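Local coordinates for protein Exo beta-1,2-glucooligosaccharide sophorohydrolase (non-reducing end) (Parabacteroides distasonis ATCC 8503, PDB 5Z06) that hydrolyses linear beta-1,2-glucan and beta-1,2-glucooligosaccharides of four or more units from the non-reducing end, releasing sophorose, at residues R203-K208 with A255-T260; R243-L248 with W643-F648; P193-A198 with Q273-T278. All coordinates share one frame; numbering follows the deposited sequence.

Interaction 1 (R203-K208 with A255-T260)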
loop_
_atom_site.group_PDB
_atom_site.type_symbol
_atom_site.label_atom_id
_atom_site.label_comp_id
_atom_site.label_asym_id
_atom_site.label_seq_id
_atom_site.Cartn_x
_atom_site.Cartn_y
_atom_site.Cartn_z
ATOM N N ARG A 203 -4.794 15.043 -15.556
ATOM C CA ARG A 203 -4.008 14.078 -16.311
ATOM C C ARG A 203 -4.666 12.727 -16.373
ATOM O O ARG A 203 -4.131 11.798 -17.002
ATOM C CB ARG A 203 -2.639 13.940 -15.668
ATOM C CG ARG A 203 -1.937 15.259 -15.437
ATOM C CD ARG A 203 -1.686 15.962 -16.740
ATOM N NE ARG A 203 -0.967 17.204 -16.509
ATOM C CZ ARG A 203 -0.082 17.734 -17.339
ATOM N NH1 ARG A 203 0.212 17.138 -18.484
ATOM N NH2 ARG A 203 0.506 18.875 -17.027
ATOM N N HIS A 204 -5.835 12.595 -15.756
ATOM C CA HIS A 204 -6.453 11.301 -15.715
ATOM C C HIS A 204 -7.934 11.386 -15.605
ATOM O O HIS A 204 -8.464 12.422 -15.230
ATOM C CB HIS A 204 -5.892 10.467 -14.574
ATOM C CG HIS A 204 -6.541 10.741 -13.273
ATOM N ND1 HIS A 204 -6.250 11.856 -12.526
ATOM C CD2 HIS A 204 -7.484 10.051 -12.589
ATOM C CE1 HIS A 204 -6.990 11.840 -11.434
ATOM N NE2 HIS A 204 -7.747 10.759 -11.449
ATOM N N ILE A 205 -8.565 10.268 -15.955
ATOM C CA ILE A 205 -9.974 10.069 -15.794
ATOM C C ILE A 205 -10.160 8.833 -14.949
ATOM O O ILE A 205 -9.574 7.789 -15.209
ATOM C CB ILE A 205 -10.701 9.906 -17.135
ATOM C CG1 ILE A 205 -10.439 11.146 -17.984
ATOM C CG2 ILE A 205 -12.196 9.674 -16.885
ATOM C CD1 ILE A 205 -10.960 11.072 -19.397
ATOM N N ASP A 206 -10.978 8.978 -13.928
ATOM C CA ASP A 206 -11.354 7.874 -13.078
ATOM C C ASP A 206 -12.694 7.383 -13.517
ATOM O O ASP A 206 -13.634 8.171 -13.612
ATOM C CB ASP A 206 -11.453 8.345 -11.630
ATOM C CG ASP A 206 -10.110 8.492 -10.988
ATOM O OD1 ASP A 206 -9.258 7.622 -11.262
ATOM O OD2 ASP A 206 -9.918 9.452 -10.202
ATOM N N ILE A 207 -12.789 6.084 -13.764
ATOM C CA ILE A 207 -14.083 5.466 -13.947
ATOM C C ILE A 207 -14.334 4.522 -12.794
ATOM O O ILE A 207 -13.403 4.030 -12.165
ATOM C CB ILE A 207 -14.255 4.795 -15.335
ATOM C CG1 ILE A 207 -13.389 3.549 -15.484
ATOM C CG2 ILE A 207 -13.985 5.825 -16.436
ATOM C CD1 ILE A 207 -13.515 2.848 -16.837
ATOM N N LYS A 208 -15.612 4.312 -12.525
ATOM C CA LYS A 208 -16.075 3.491 -11.437
ATOM C C LYS A 208 -17.336 2.786 -11.898
ATOM O O LYS A 208 -18.170 3.364 -12.630
ATOM C CB LYS A 208 -16.411 4.351 -10.208
ATOM C CG LYS A 208 -16.598 3.520 -8.930
ATOM C CD LYS A 208 -17.272 4.280 -7.790
ATOM C CE LYS A 208 -17.460 3.391 -6.556
ATOM N NZ LYS A 208 -18.375 2.231 -6.750
ATOM N N ALA A 255 -12.127 11.491 -23.334
ATOM C CA ALA A 255 -12.120 10.042 -23.524
ATOM C C ALA A 255 -13.442 9.444 -23.084
ATOM O O ALA A 255 -14.098 9.945 -22.179
ATOM C CB ALA A 255 -10.957 9.389 -22.784
ATOM N N TYR A 256 -13.814 8.376 -23.768
ATOM C CA TYR A 256 -15.034 7.656 -23.529
ATOM C C TYR A 256 -14.612 6.299 -23.041
ATOM O O TYR A 256 -13.585 5.775 -23.476
ATOM C CB TYR A 256 -15.852 7.475 -24.821
ATOM C CG TYR A 256 -16.239 8.744 -25.547
ATOM C CD1 TYR A 256 -15.291 9.446 -26.301
ATOM C CD2 TYR A 256 -17.552 9.217 -25.533
ATOM C CE1 TYR A 256 -15.622 10.596 -26.992
ATOM C CE2 TYR A 256 -17.899 10.379 -26.231
ATOM C CZ TYR A 256 -16.921 11.055 -26.965
ATOM O OH TYR A 256 -17.188 12.200 -27.665
ATOM N N TYR A 257 -15.412 5.728 -22.159
ATOM C CA TYR A 257 -15.075 4.464 -21.529
ATOM C C TYR A 257 -16.257 3.511 -21.457
ATOM O O TYR A 257 -17.404 3.906 -21.260
ATOM C CB TYR A 257 -14.523 4.692 -20.126
ATOM C CG TYR A 257 -13.250 5.473 -20.120
ATOM C CD1 TYR A 257 -12.024 4.837 -20.216
ATOM C CD2 TYR A 257 -13.269 6.856 -20.006
ATOM C CE1 TYR A 257 -10.835 5.569 -20.210
ATOM C CE2 TYR A 257 -12.095 7.597 -20.014
ATOM C CZ TYR A 257 -10.886 6.949 -20.103
ATOM O OH TYR A 257 -9.734 7.668 -20.077
ATOM N N LYS A 258 -15.917 2.238 -21.565
ATOM C CA LYS A 258 -16.856 1.164 -21.664
ATOM C C LYS A 258 -16.176 0.029 -20.935
ATOM O O LYS A 258 -14.980 -0.220 -21.139
ATOM C CB LYS A 258 -17.007 0.809 -23.132
ATOM C CG LYS A 258 -18.387 0.438 -23.600
ATOM C CD LYS A 258 -18.462 0.525 -25.127
ATOM C CE LYS A 258 -17.342 -0.280 -25.787
ATOM N NZ LYS A 258 -17.601 -0.558 -27.221
ATOM N N VAL A 259 -16.923 -0.669 -20.097
ATOM C CA VAL A 259 -16.341 -1.748 -19.324
ATOM C C VAL A 259 -17.136 -3.025 -19.548
ATOM O O VAL A 259 -18.368 -3.011 -19.548
ATOM C CB VAL A 259 -16.315 -1.365 -17.842
ATOM C CG1 VAL A 259 -15.771 -2.507 -16.987
ATOM C CG2 VAL A 259 -15.483 -0.103 -17.661
ATOM N N THR A 260 -16.421 -4.129 -19.719
ATOM C CA THR A 260 -17.042 -5.453 -19.781
ATOM C C THR A 260 -16.518 -6.298 -18.626
ATOM O O THR A 260 -15.479 -5.981 -18.063
ATOM C CB THR A 260 -16.712 -6.169 -21.113
ATOM O OG1 THR A 260 -15.310 -6.406 -21.199
ATOM C CG2 THR A 260 -17.141 -5.341 -22.321
#

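Interaction 2 (R243-L248 with W643-F648)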
loop_
_atom_site.group_PDB
_atom_site.type_symbol
_atom_site.label_atom_id
_atom_site.label_comp_id
_atom_site.label_asym_id
_atom_site.label_seq_id
_atom_site.Cartn_x
_atom_site.Cartn_y
_atom_site.Cartn_z
ATOM N N ARG A 243 -12.931 -0.019 -10.152
ATOM C CA ARG A 243 -12.470 1.300 -10.395
ATOM C C ARG A 243 -11.311 1.230 -11.329
ATOM O O ARG A 243 -10.505 0.321 -11.216
ATOM C CB ARG A 243 -11.977 1.867 -9.083
ATOM C CG ARG A 243 -12.398 3.265 -8.948
ATOM C CD ARG A 243 -11.799 3.914 -7.718
ATOM N NE ARG A 243 -12.880 4.632 -7.106
ATOM C CZ ARG A 243 -13.487 5.690 -7.628
ATOM N NH1 ARG A 243 -13.081 6.252 -8.758
ATOM N NH2 ARG A 243 -14.488 6.220 -6.965
ATOM N N TYR A 244 -11.201 2.192 -12.230
ATOM C CA TYR A 244 -10.049 2.249 -13.093
ATOM C C TYR A 244 -9.611 3.686 -13.277
ATOM O O TYR A 244 -10.441 4.573 -13.503
ATOM C CB TYR A 244 -10.338 1.581 -14.433
ATOM C CG TYR A 244 -9.243 1.840 -15.416
ATOM C CD1 TYR A 244 -7.962 1.346 -15.188
ATOM C CD2 TYR A 244 -9.467 2.617 -16.548
ATOM C CE1 TYR A 244 -6.928 1.602 -16.066
ATOM C CE2 TYR A 244 -8.448 2.862 -17.446
ATOM C CZ TYR A 244 -7.189 2.361 -17.201
ATOM O OH TYR A 244 -6.204 2.627 -18.097
ATOM N N THR A 245 -8.303 3.887 -13.149
ATOM C CA THR A 245 -7.681 5.166 -13.290
ATOM C C THR A 245 -6.926 5.190 -14.607
ATOM O O THR A 245 -5.909 4.518 -14.774
ATOM C CB THR A 245 -6.769 5.440 -12.091
ATOM O OG1 THR A 245 -7.592 5.684 -10.941
ATOM C CG2 THR A 245 -5.889 6.647 -12.344
ATOM N N ASP A 246 -7.436 5.980 -15.544
ATOM C CA ASP A 246 -6.839 6.070 -16.835
ATOM C C ASP A 246 -5.996 7.305 -16.863
ATOM O O ASP A 246 -6.515 8.417 -16.989
ATOM C CB ASP A 246 -7.878 6.157 -17.938
ATOM C CG ASP A 246 -7.277 5.893 -19.301
ATOM O OD1 ASP A 246 -6.406 4.997 -19.412
ATOM O OD2 ASP A 246 -7.669 6.586 -20.262
ATOM N N PHE A 247 -4.691 7.108 -16.769
ATOM C CA PHE A 247 -3.788 8.215 -16.812
ATOM C C PHE A 247 -3.501 8.576 -18.266
ATOM O O PHE A 247 -2.700 7.930 -18.907
ATOM C CB PHE A 247 -2.495 7.912 -16.060
ATOM C CG PHE A 247 -1.701 9.140 -15.788
ATOM C CD1 PHE A 247 -0.784 9.607 -16.717
ATOM C CD2 PHE A 247 -1.929 9.869 -14.644
ATOM C CE1 PHE A 247 -0.056 10.756 -16.467
ATOM C CE2 PHE A 247 -1.234 11.029 -14.403
ATOM C CZ PHE A 247 -0.283 11.474 -15.308
ATOM N N LEU A 248 -4.151 9.615 -18.762
ATOM C CA LEU A 248 -3.940 10.100 -20.132
ATOM C C LEU A 248 -2.672 10.909 -20.256
ATOM O O LEU A 248 -2.070 10.940 -21.311
ATOM C CB LEU A 248 -5.118 10.969 -20.598
ATOM C CG LEU A 248 -6.436 10.201 -20.605
ATOM C CD1 LEU A 248 -7.614 11.159 -20.661
ATOM C CD2 LEU A 248 -6.462 9.223 -21.765
ATOM N N TRP A 643 0.083 7.257 -10.089
ATOM C CA TRP A 643 -1.270 7.667 -9.697
ATOM C C TRP A 643 -2.255 6.558 -10.004
ATOM O O TRP A 643 -2.309 6.069 -11.105
ATOM C CB TRP A 643 -1.692 8.913 -10.423
ATOM C CG TRP A 643 -3.040 9.340 -10.057
ATOM C CD1 TRP A 643 -4.147 9.232 -10.817
ATOM C CD2 TRP A 643 -3.439 9.957 -8.832
ATOM N NE1 TRP A 643 -5.233 9.736 -10.148
ATOM C CE2 TRP A 643 -4.825 10.206 -8.928
ATOM C CE3 TRP A 643 -2.758 10.350 -7.674
ATOM C CZ2 TRP A 643 -5.556 10.821 -7.906
ATOM C CZ3 TRP A 643 -3.483 10.964 -6.640
ATOM C CH2 TRP A 643 -4.876 11.195 -6.772
ATOM N N GLY A 644 -3.033 6.180 -9.017
ATOM C CA GLY A 644 -3.939 5.076 -9.137
ATOM C C GLY A 644 -5.290 5.421 -8.533
ATOM O O GLY A 644 -5.556 6.581 -8.159
ATOM N N GLU A 645 -6.080 4.367 -8.358
ATOM C CA GLU A 645 -7.498 4.453 -8.031
ATOM C C GLU A 645 -7.721 4.910 -6.614
ATOM O O GLU A 645 -8.775 5.504 -6.313
ATOM C CB GLU A 645 -8.162 3.084 -8.222
ATOM C CG GLU A 645 -8.257 2.634 -9.674
ATOM C CD GLU A 645 -6.965 2.112 -10.267
ATOM O OE1 GLU A 645 -5.975 1.926 -9.547
ATOM O OE2 GLU A 645 -6.964 1.857 -11.471
ATOM N N TYR A 646 -6.748 4.610 -5.737
ATOM C CA TYR A 646 -6.841 4.980 -4.341
ATOM C C TYR A 646 -5.787 6.000 -3.937
ATOM O O TYR A 646 -5.410 6.080 -2.782
ATOM C CB TYR A 646 -6.807 3.749 -3.456
ATOM C CG TYR A 646 -8.014 2.839 -3.556
ATOM C CD1 TYR A 646 -9.296 3.328 -3.828
ATOM C CD2 TYR A 646 -7.883 1.491 -3.354
ATOM C CE1 TYR A 646 -10.370 2.473 -3.917
ATOM C CE2 TYR A 646 -8.963 0.645 -3.420
ATOM C CZ TYR A 646 -10.194 1.146 -3.697
ATOM O OH TYR A 646 -11.238 0.285 -3.764
ATOM N N GLY A 647 -5.369 6.824 -4.888
ATOM C CA GLY A 647 -4.375 7.847 -4.654
ATOM C C GLY A 647 -3.085 7.323 -5.238
ATOM O O GLY A 647 -3.091 6.479 -6.135
ATOM N N PHE A 648 -1.974 7.795 -4.718
ATOM C CA PHE A 648 -0.698 7.373 -5.260
ATOM C C PHE A 648 -0.404 5.975 -4.806
ATOM O O PHE A 648 -0.764 5.584 -3.701
ATOM C CB PHE A 648 0.438 8.298 -4.865
ATOM C CG PHE A 648 0.270 9.686 -5.363
ATOM C CD1 PHE A 648 0.672 10.025 -6.639
ATOM C CD2 PHE A 648 -0.267 10.672 -4.550
ATOM C CE1 PHE A 648 0.532 11.321 -7.089
ATOM C CE2 PHE A 648 -0.421 11.967 -5.010
ATOM C CZ PHE A 648 -0.022 12.286 -6.278
#

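Interaction 3 (P193-A198 with Q273-T278)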
loop_
_atom_site.group_PDB
_atom_site.type_symbol
_atom_site.label_atom_id
_atom_site.label_comp_id
_atom_site.label_asym_id
_atom_site.label_seq_id
_atom_site.Cartn_x
_atom_site.Cartn_y
_atom_site.Cartn_z
ATOM N N PRO A 193 -20.899 -4.664 -15.780
ATOM C CA PRO A 193 -21.082 -3.849 -14.604
ATOM C C PRO A 193 -21.823 -2.573 -14.976
ATOM O O PRO A 193 -21.746 -2.120 -16.126
ATOM C CB PRO A 193 -19.649 -3.541 -14.171
ATOM C CG PRO A 193 -18.853 -3.618 -15.417
ATOM C CD PRO A 193 -19.491 -4.706 -16.214
ATOM N N VAL A 194 -22.543 -2.014 -14.014
ATOM C CA VAL A 194 -23.087 -0.673 -14.163
ATOM C C VAL A 194 -21.914 0.298 -14.039
ATOM O O VAL A 194 -21.369 0.443 -12.957
ATOM C CB VAL A 194 -24.164 -0.353 -13.099
ATOM C CG1 VAL A 194 -24.652 1.093 -13.227
ATOM C CG2 VAL A 194 -25.347 -1.315 -13.229
ATOM N N LEU A 195 -21.519 0.919 -15.152
ATOM C CA LEU A 195 -20.522 1.994 -15.164
ATOM C C LEU A 195 -21.178 3.315 -14.786
ATOM O O LEU A 195 -22.055 3.823 -15.497
ATOM C CB LEU A 195 -19.875 2.082 -16.538
ATOM C CG LEU A 195 -18.594 2.890 -16.736
ATOM C CD1 LEU A 195 -17.516 2.459 -15.760
ATOM C CD2 LEU A 195 -18.119 2.694 -18.168
ATOM N N GLN A 196 -20.750 3.857 -13.648
ATOM C CA GLN A 196 -21.484 4.920 -12.970
ATOM C C GLN A 196 -21.100 6.255 -13.530
ATOM O O GLN A 196 -21.964 7.083 -13.831
ATOM C CB GLN A 196 -21.206 4.927 -11.472
ATOM C CG GLN A 196 -21.945 3.863 -10.672
ATOM C CD GLN A 196 -21.584 3.920 -9.189
ATOM O OE1 GLN A 196 -22.461 3.941 -8.327
ATOM N NE2 GLN A 196 -20.287 3.949 -8.888
ATOM N N GLU A 197 -19.800 6.491 -13.629
ATOM C CA GLU A 197 -19.330 7.734 -14.203
ATOM C C GLU A 197 -17.871 7.693 -14.506
ATOM O O GLU A 197 -17.160 6.718 -14.190
ATOM C CB GLU A 197 -19.625 8.934 -13.278
ATOM C CG GLU A 197 -19.934 10.274 -13.972
ATOM C CD GLU A 197 -20.560 10.175 -15.373
ATOM O OE1 GLU A 197 -21.744 9.782 -15.498
ATOM O OE2 GLU A 197 -19.858 10.500 -16.362
ATOM N N ALA A 198 -17.494 8.732 -15.235
ATOM C CA ALA A 198 -16.141 9.107 -15.517
ATOM C C ALA A 198 -15.981 10.389 -14.763
ATOM O O ALA A 198 -16.886 11.228 -14.756
ATOM C CB ALA A 198 -15.962 9.366 -16.999
ATOM N N GLN A 273 -22.855 0.846 -20.114
ATOM C CA GLN A 273 -23.113 2.116 -20.782
ATOM C C GLN A 273 -21.754 2.811 -20.987
ATOM O O GLN A 273 -20.753 2.493 -20.324
ATOM C CB GLN A 273 -24.121 3.012 -20.027
ATOM C CG GLN A 273 -23.665 3.576 -18.676
ATOM C CD GLN A 273 -24.323 4.907 -18.292
ATOM O OE1 GLN A 273 -25.155 5.456 -19.030
ATOM N NE2 GLN A 273 -23.939 5.438 -17.120
ATOM N N THR A 274 -21.716 3.723 -21.937
ATOM C CA THR A 274 -20.515 4.485 -22.217
ATOM C C THR A 274 -20.543 5.742 -21.363
ATOM O O THR A 274 -21.571 6.398 -21.252
ATOM C CB THR A 274 -20.418 4.814 -23.714
ATOM O OG1 THR A 274 -20.199 3.590 -24.425
ATOM C CG2 THR A 274 -19.263 5.774 -24.004
ATOM N N VAL A 275 -19.409 6.060 -20.757
ATOM C CA VAL A 275 -19.248 7.314 -20.021
ATOM C C VAL A 275 -18.094 8.046 -20.649
ATOM O O VAL A 275 -17.231 7.423 -21.259
ATOM C CB VAL A 275 -18.989 7.097 -18.514
ATOM C CG1 VAL A 275 -20.193 6.417 -17.889
ATOM C CG2 VAL A 275 -17.720 6.278 -18.243
ATOM N N SER A 276 -18.074 9.363 -20.500
ATOM C CA SER A 276 -16.956 10.154 -20.982
ATOM C C SER A 276 -16.616 11.291 -20.049
ATOM O O SER A 276 -17.407 11.688 -19.194
ATOM C CB SER A 276 -17.232 10.713 -22.380
ATOM O OG SER A 276 -18.348 11.586 -22.367
ATOM N N ALA A 277 -15.414 11.815 -20.234
ATOM C CA ALA A 277 -15.013 13.008 -19.533
ATOM C C ALA A 277 -13.855 13.624 -20.250
ATOM O O ALA A 277 -13.212 12.997 -21.093
ATOM C CB ALA A 277 -14.635 12.679 -18.105
ATOM N N THR A 278 -13.575 14.863 -19.898
ATOM C CA THR A 278 -12.488 15.597 -20.523
ATOM C C THR A 278 -11.635 16.157 -19.419
ATOM O O THR A 278 -12.162 16.800 -18.522
ATOM C CB THR A 278 -13.021 16.744 -21.384
ATOM O OG1 THR A 278 -14.032 16.228 -22.251
ATOM C CG2 THR A 278 -11.884 17.408 -22.195
HETATM O O HOH W 1 -23.568 0.638 -17.342
#

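Interaction 1 (R203-K208 with A255-T260)
Ile-205 and Ile-207 of one sheet pack on Ala-255, Tyr-257 and Val-259 of another, forming part of the core of a beta sandwich whose strand order matches a fibronectin type III domain. Strands 204-208 and 255-260 belong to the two opposed sheets; their axes come within 9.0 Å and run 31° apart, and the side chains between them mesh without polar pairing. Packing is densest around Tyr-257. Ile-207 carries CG1 in the crowded position between its backbone N and carbonyl carbon (chi1 70°), while CG2 makes an off-centre CH-pi contact with Tyr-257, 4.2 Å from the ring centroid and 30° off its normal. Its CD1 passes Tyr-257 CB to reach Val-259 CG2 at 3.6 Å, the two side chains lying alongside and pointing opposite ways. Ile-205 comes to the same ring at its edge: CD1 lies near the ring plane, 3.7 Å from both CE2 and OH of Tyr-257, and the same methyl reaches Ala-255 CB at 3.8 Å. The phenolic oxygen is hydrogen-bonded to Asp-246 OD2 on strand 243-247. An alanine in place of Tyr-257 would probably open a gap beside Ile-205 CD1 and Ile-207 CG2 and leave Asp-246 without that hydroxyl. The outer face is looser and partly solvent-exposed: Tyr-256 and Lys-258 turn away from the core, Lys-258 toward a salt bridge with Asp-271. On the far face of strand 204-208, His-204 and Asp-206 turn toward the helical part of the enzyme, where Asp-206 also pairs with Arg-297. There His-204 NE2 donates to Asp-206 OD2 at 2.8 Å, with the oxygen in the imidazole plane but the approach from above the carboxylate plane.

Interaction 2 (R243-L248 with W643-F648)
Thr-245 and Glu-645 are at the heart of this buried contact, where the beta-sandwich strand 243-247 meets a tight turn in the helical, glycoamylase-like part of the chain. The backbone N-H of Thr-245 donates to Glu-645 OE2 at 3.0 Å, reaching the oxygen from above the carboxylate plane, 37° out of it. A bend at chi2 (77°) turns Glu-645 CD back toward the strand. The stem of the same side chain lies against its neighbours: CG is 3.6 Å from Arg-243 O, and CB is 3.8 Å from Arg-243 CD as the two chains run antiparallel alongside. The methyl branch of Thr-245 meets the Trp-643 side chain at about a right angle; CG2 sits 3.5 Å from Trp-643 CD1. Phe-247 adds a lighter touch, CD2 to Trp-643 CB at 4.3 Å. Behind these groups, a type I turn from Gly-644 to Gly-647 sets the position of Glu-645; the bonds Gly-647 N to Gly-644 O (3.3 Å) and Gly-644 N to Gly-647 O (2.9 Å) close the small hairpin. The benzo edge of Trp-643 points into Phe-648, CE3 resting over the centre of that ring. Further out, Thr-245 OG1 hydrogen-bonds to Asp-206 on the adjoining strand, and Arg-243 forms a salt bridge with Glu-301. Because Tyr-244 and Asp-246 pair with strand 204-210, the N-H of Thr-245 faces the outer side of its sheet, and the carboxylate meets an N-H that a further strand could have used. Glu-645 OE2 thus serves two partners, this N-H and the guanidinium of Arg-237 in a salt bridge, an arrangement likely to offset the cost of burying a carboxylate between two parts of the enzyme.

Interaction 3 (P193-A198 with Q273-T278)
Leu-195 and Gln-273 join the edge strands of two different sheets, where the margins of the beta sandwich close side by side; strands 194-198 and 275-278 run nearly parallel, 13° apart, with their axes 5.7 Å apart. In place of a regular ladder of backbone bonds, a side chain and a water do the bridging. Gln-273 NE2 donates to Leu-195 O at 3.0 Å in a nearly straight bond, the oxygen lying in the plane of the amide. CG of Gln-273 stands between its backbone N and carbonyl carbon (chi1 68°), and from there the extended chain carries the amide across. One water accepts from both Leu-195 N and Gln-273 N, so it links the two backbones beside the side-chain bond. Inside this polar seam lie apolar groups. Val-275 CG2 fits between Leu-195 CD2, at 3.6 Å, and Ala-198 CB, at 3.8 Å; Ala-198 CB also meets Ala-277 CB at 3.7 Å. The small alanines are consistent with the closer approach of the strands at this end, where Ala-198 CB comes to 3.5 Å from Ser-276 O. Outward, Gln-196 pairs with Lys-208 and Val-275 with Tyr-257 through backbone bonds, each inside its own sheet. First and last strands running parallel along one edge of two antiparallel sheets are characteristic of the fibronectin type III fold.

Overall arrangement
Along the chain the segments come in the order 193-198, 203-208, 243-248, 255-260, 273-278 and, some 365 residues on, 643-648. Interactions 1 and 3 have centres about 6 Å apart and join the same two sheets, strands 194-200, 204-210 and 243-247 against 219-225, 232-237, 254-262 and 275-278: interaction 1 in the core, interaction 3 at the edge. Interaction 2, centred about 10 Å from interaction 1 and about 15 Å from interaction 3, uses the opposite edge strand, 243-247, to meet the helical part. Two of the contacts thus join the sheets of the small sandwich, and the third connects it to the glycoamylase-like part of the hydrolase.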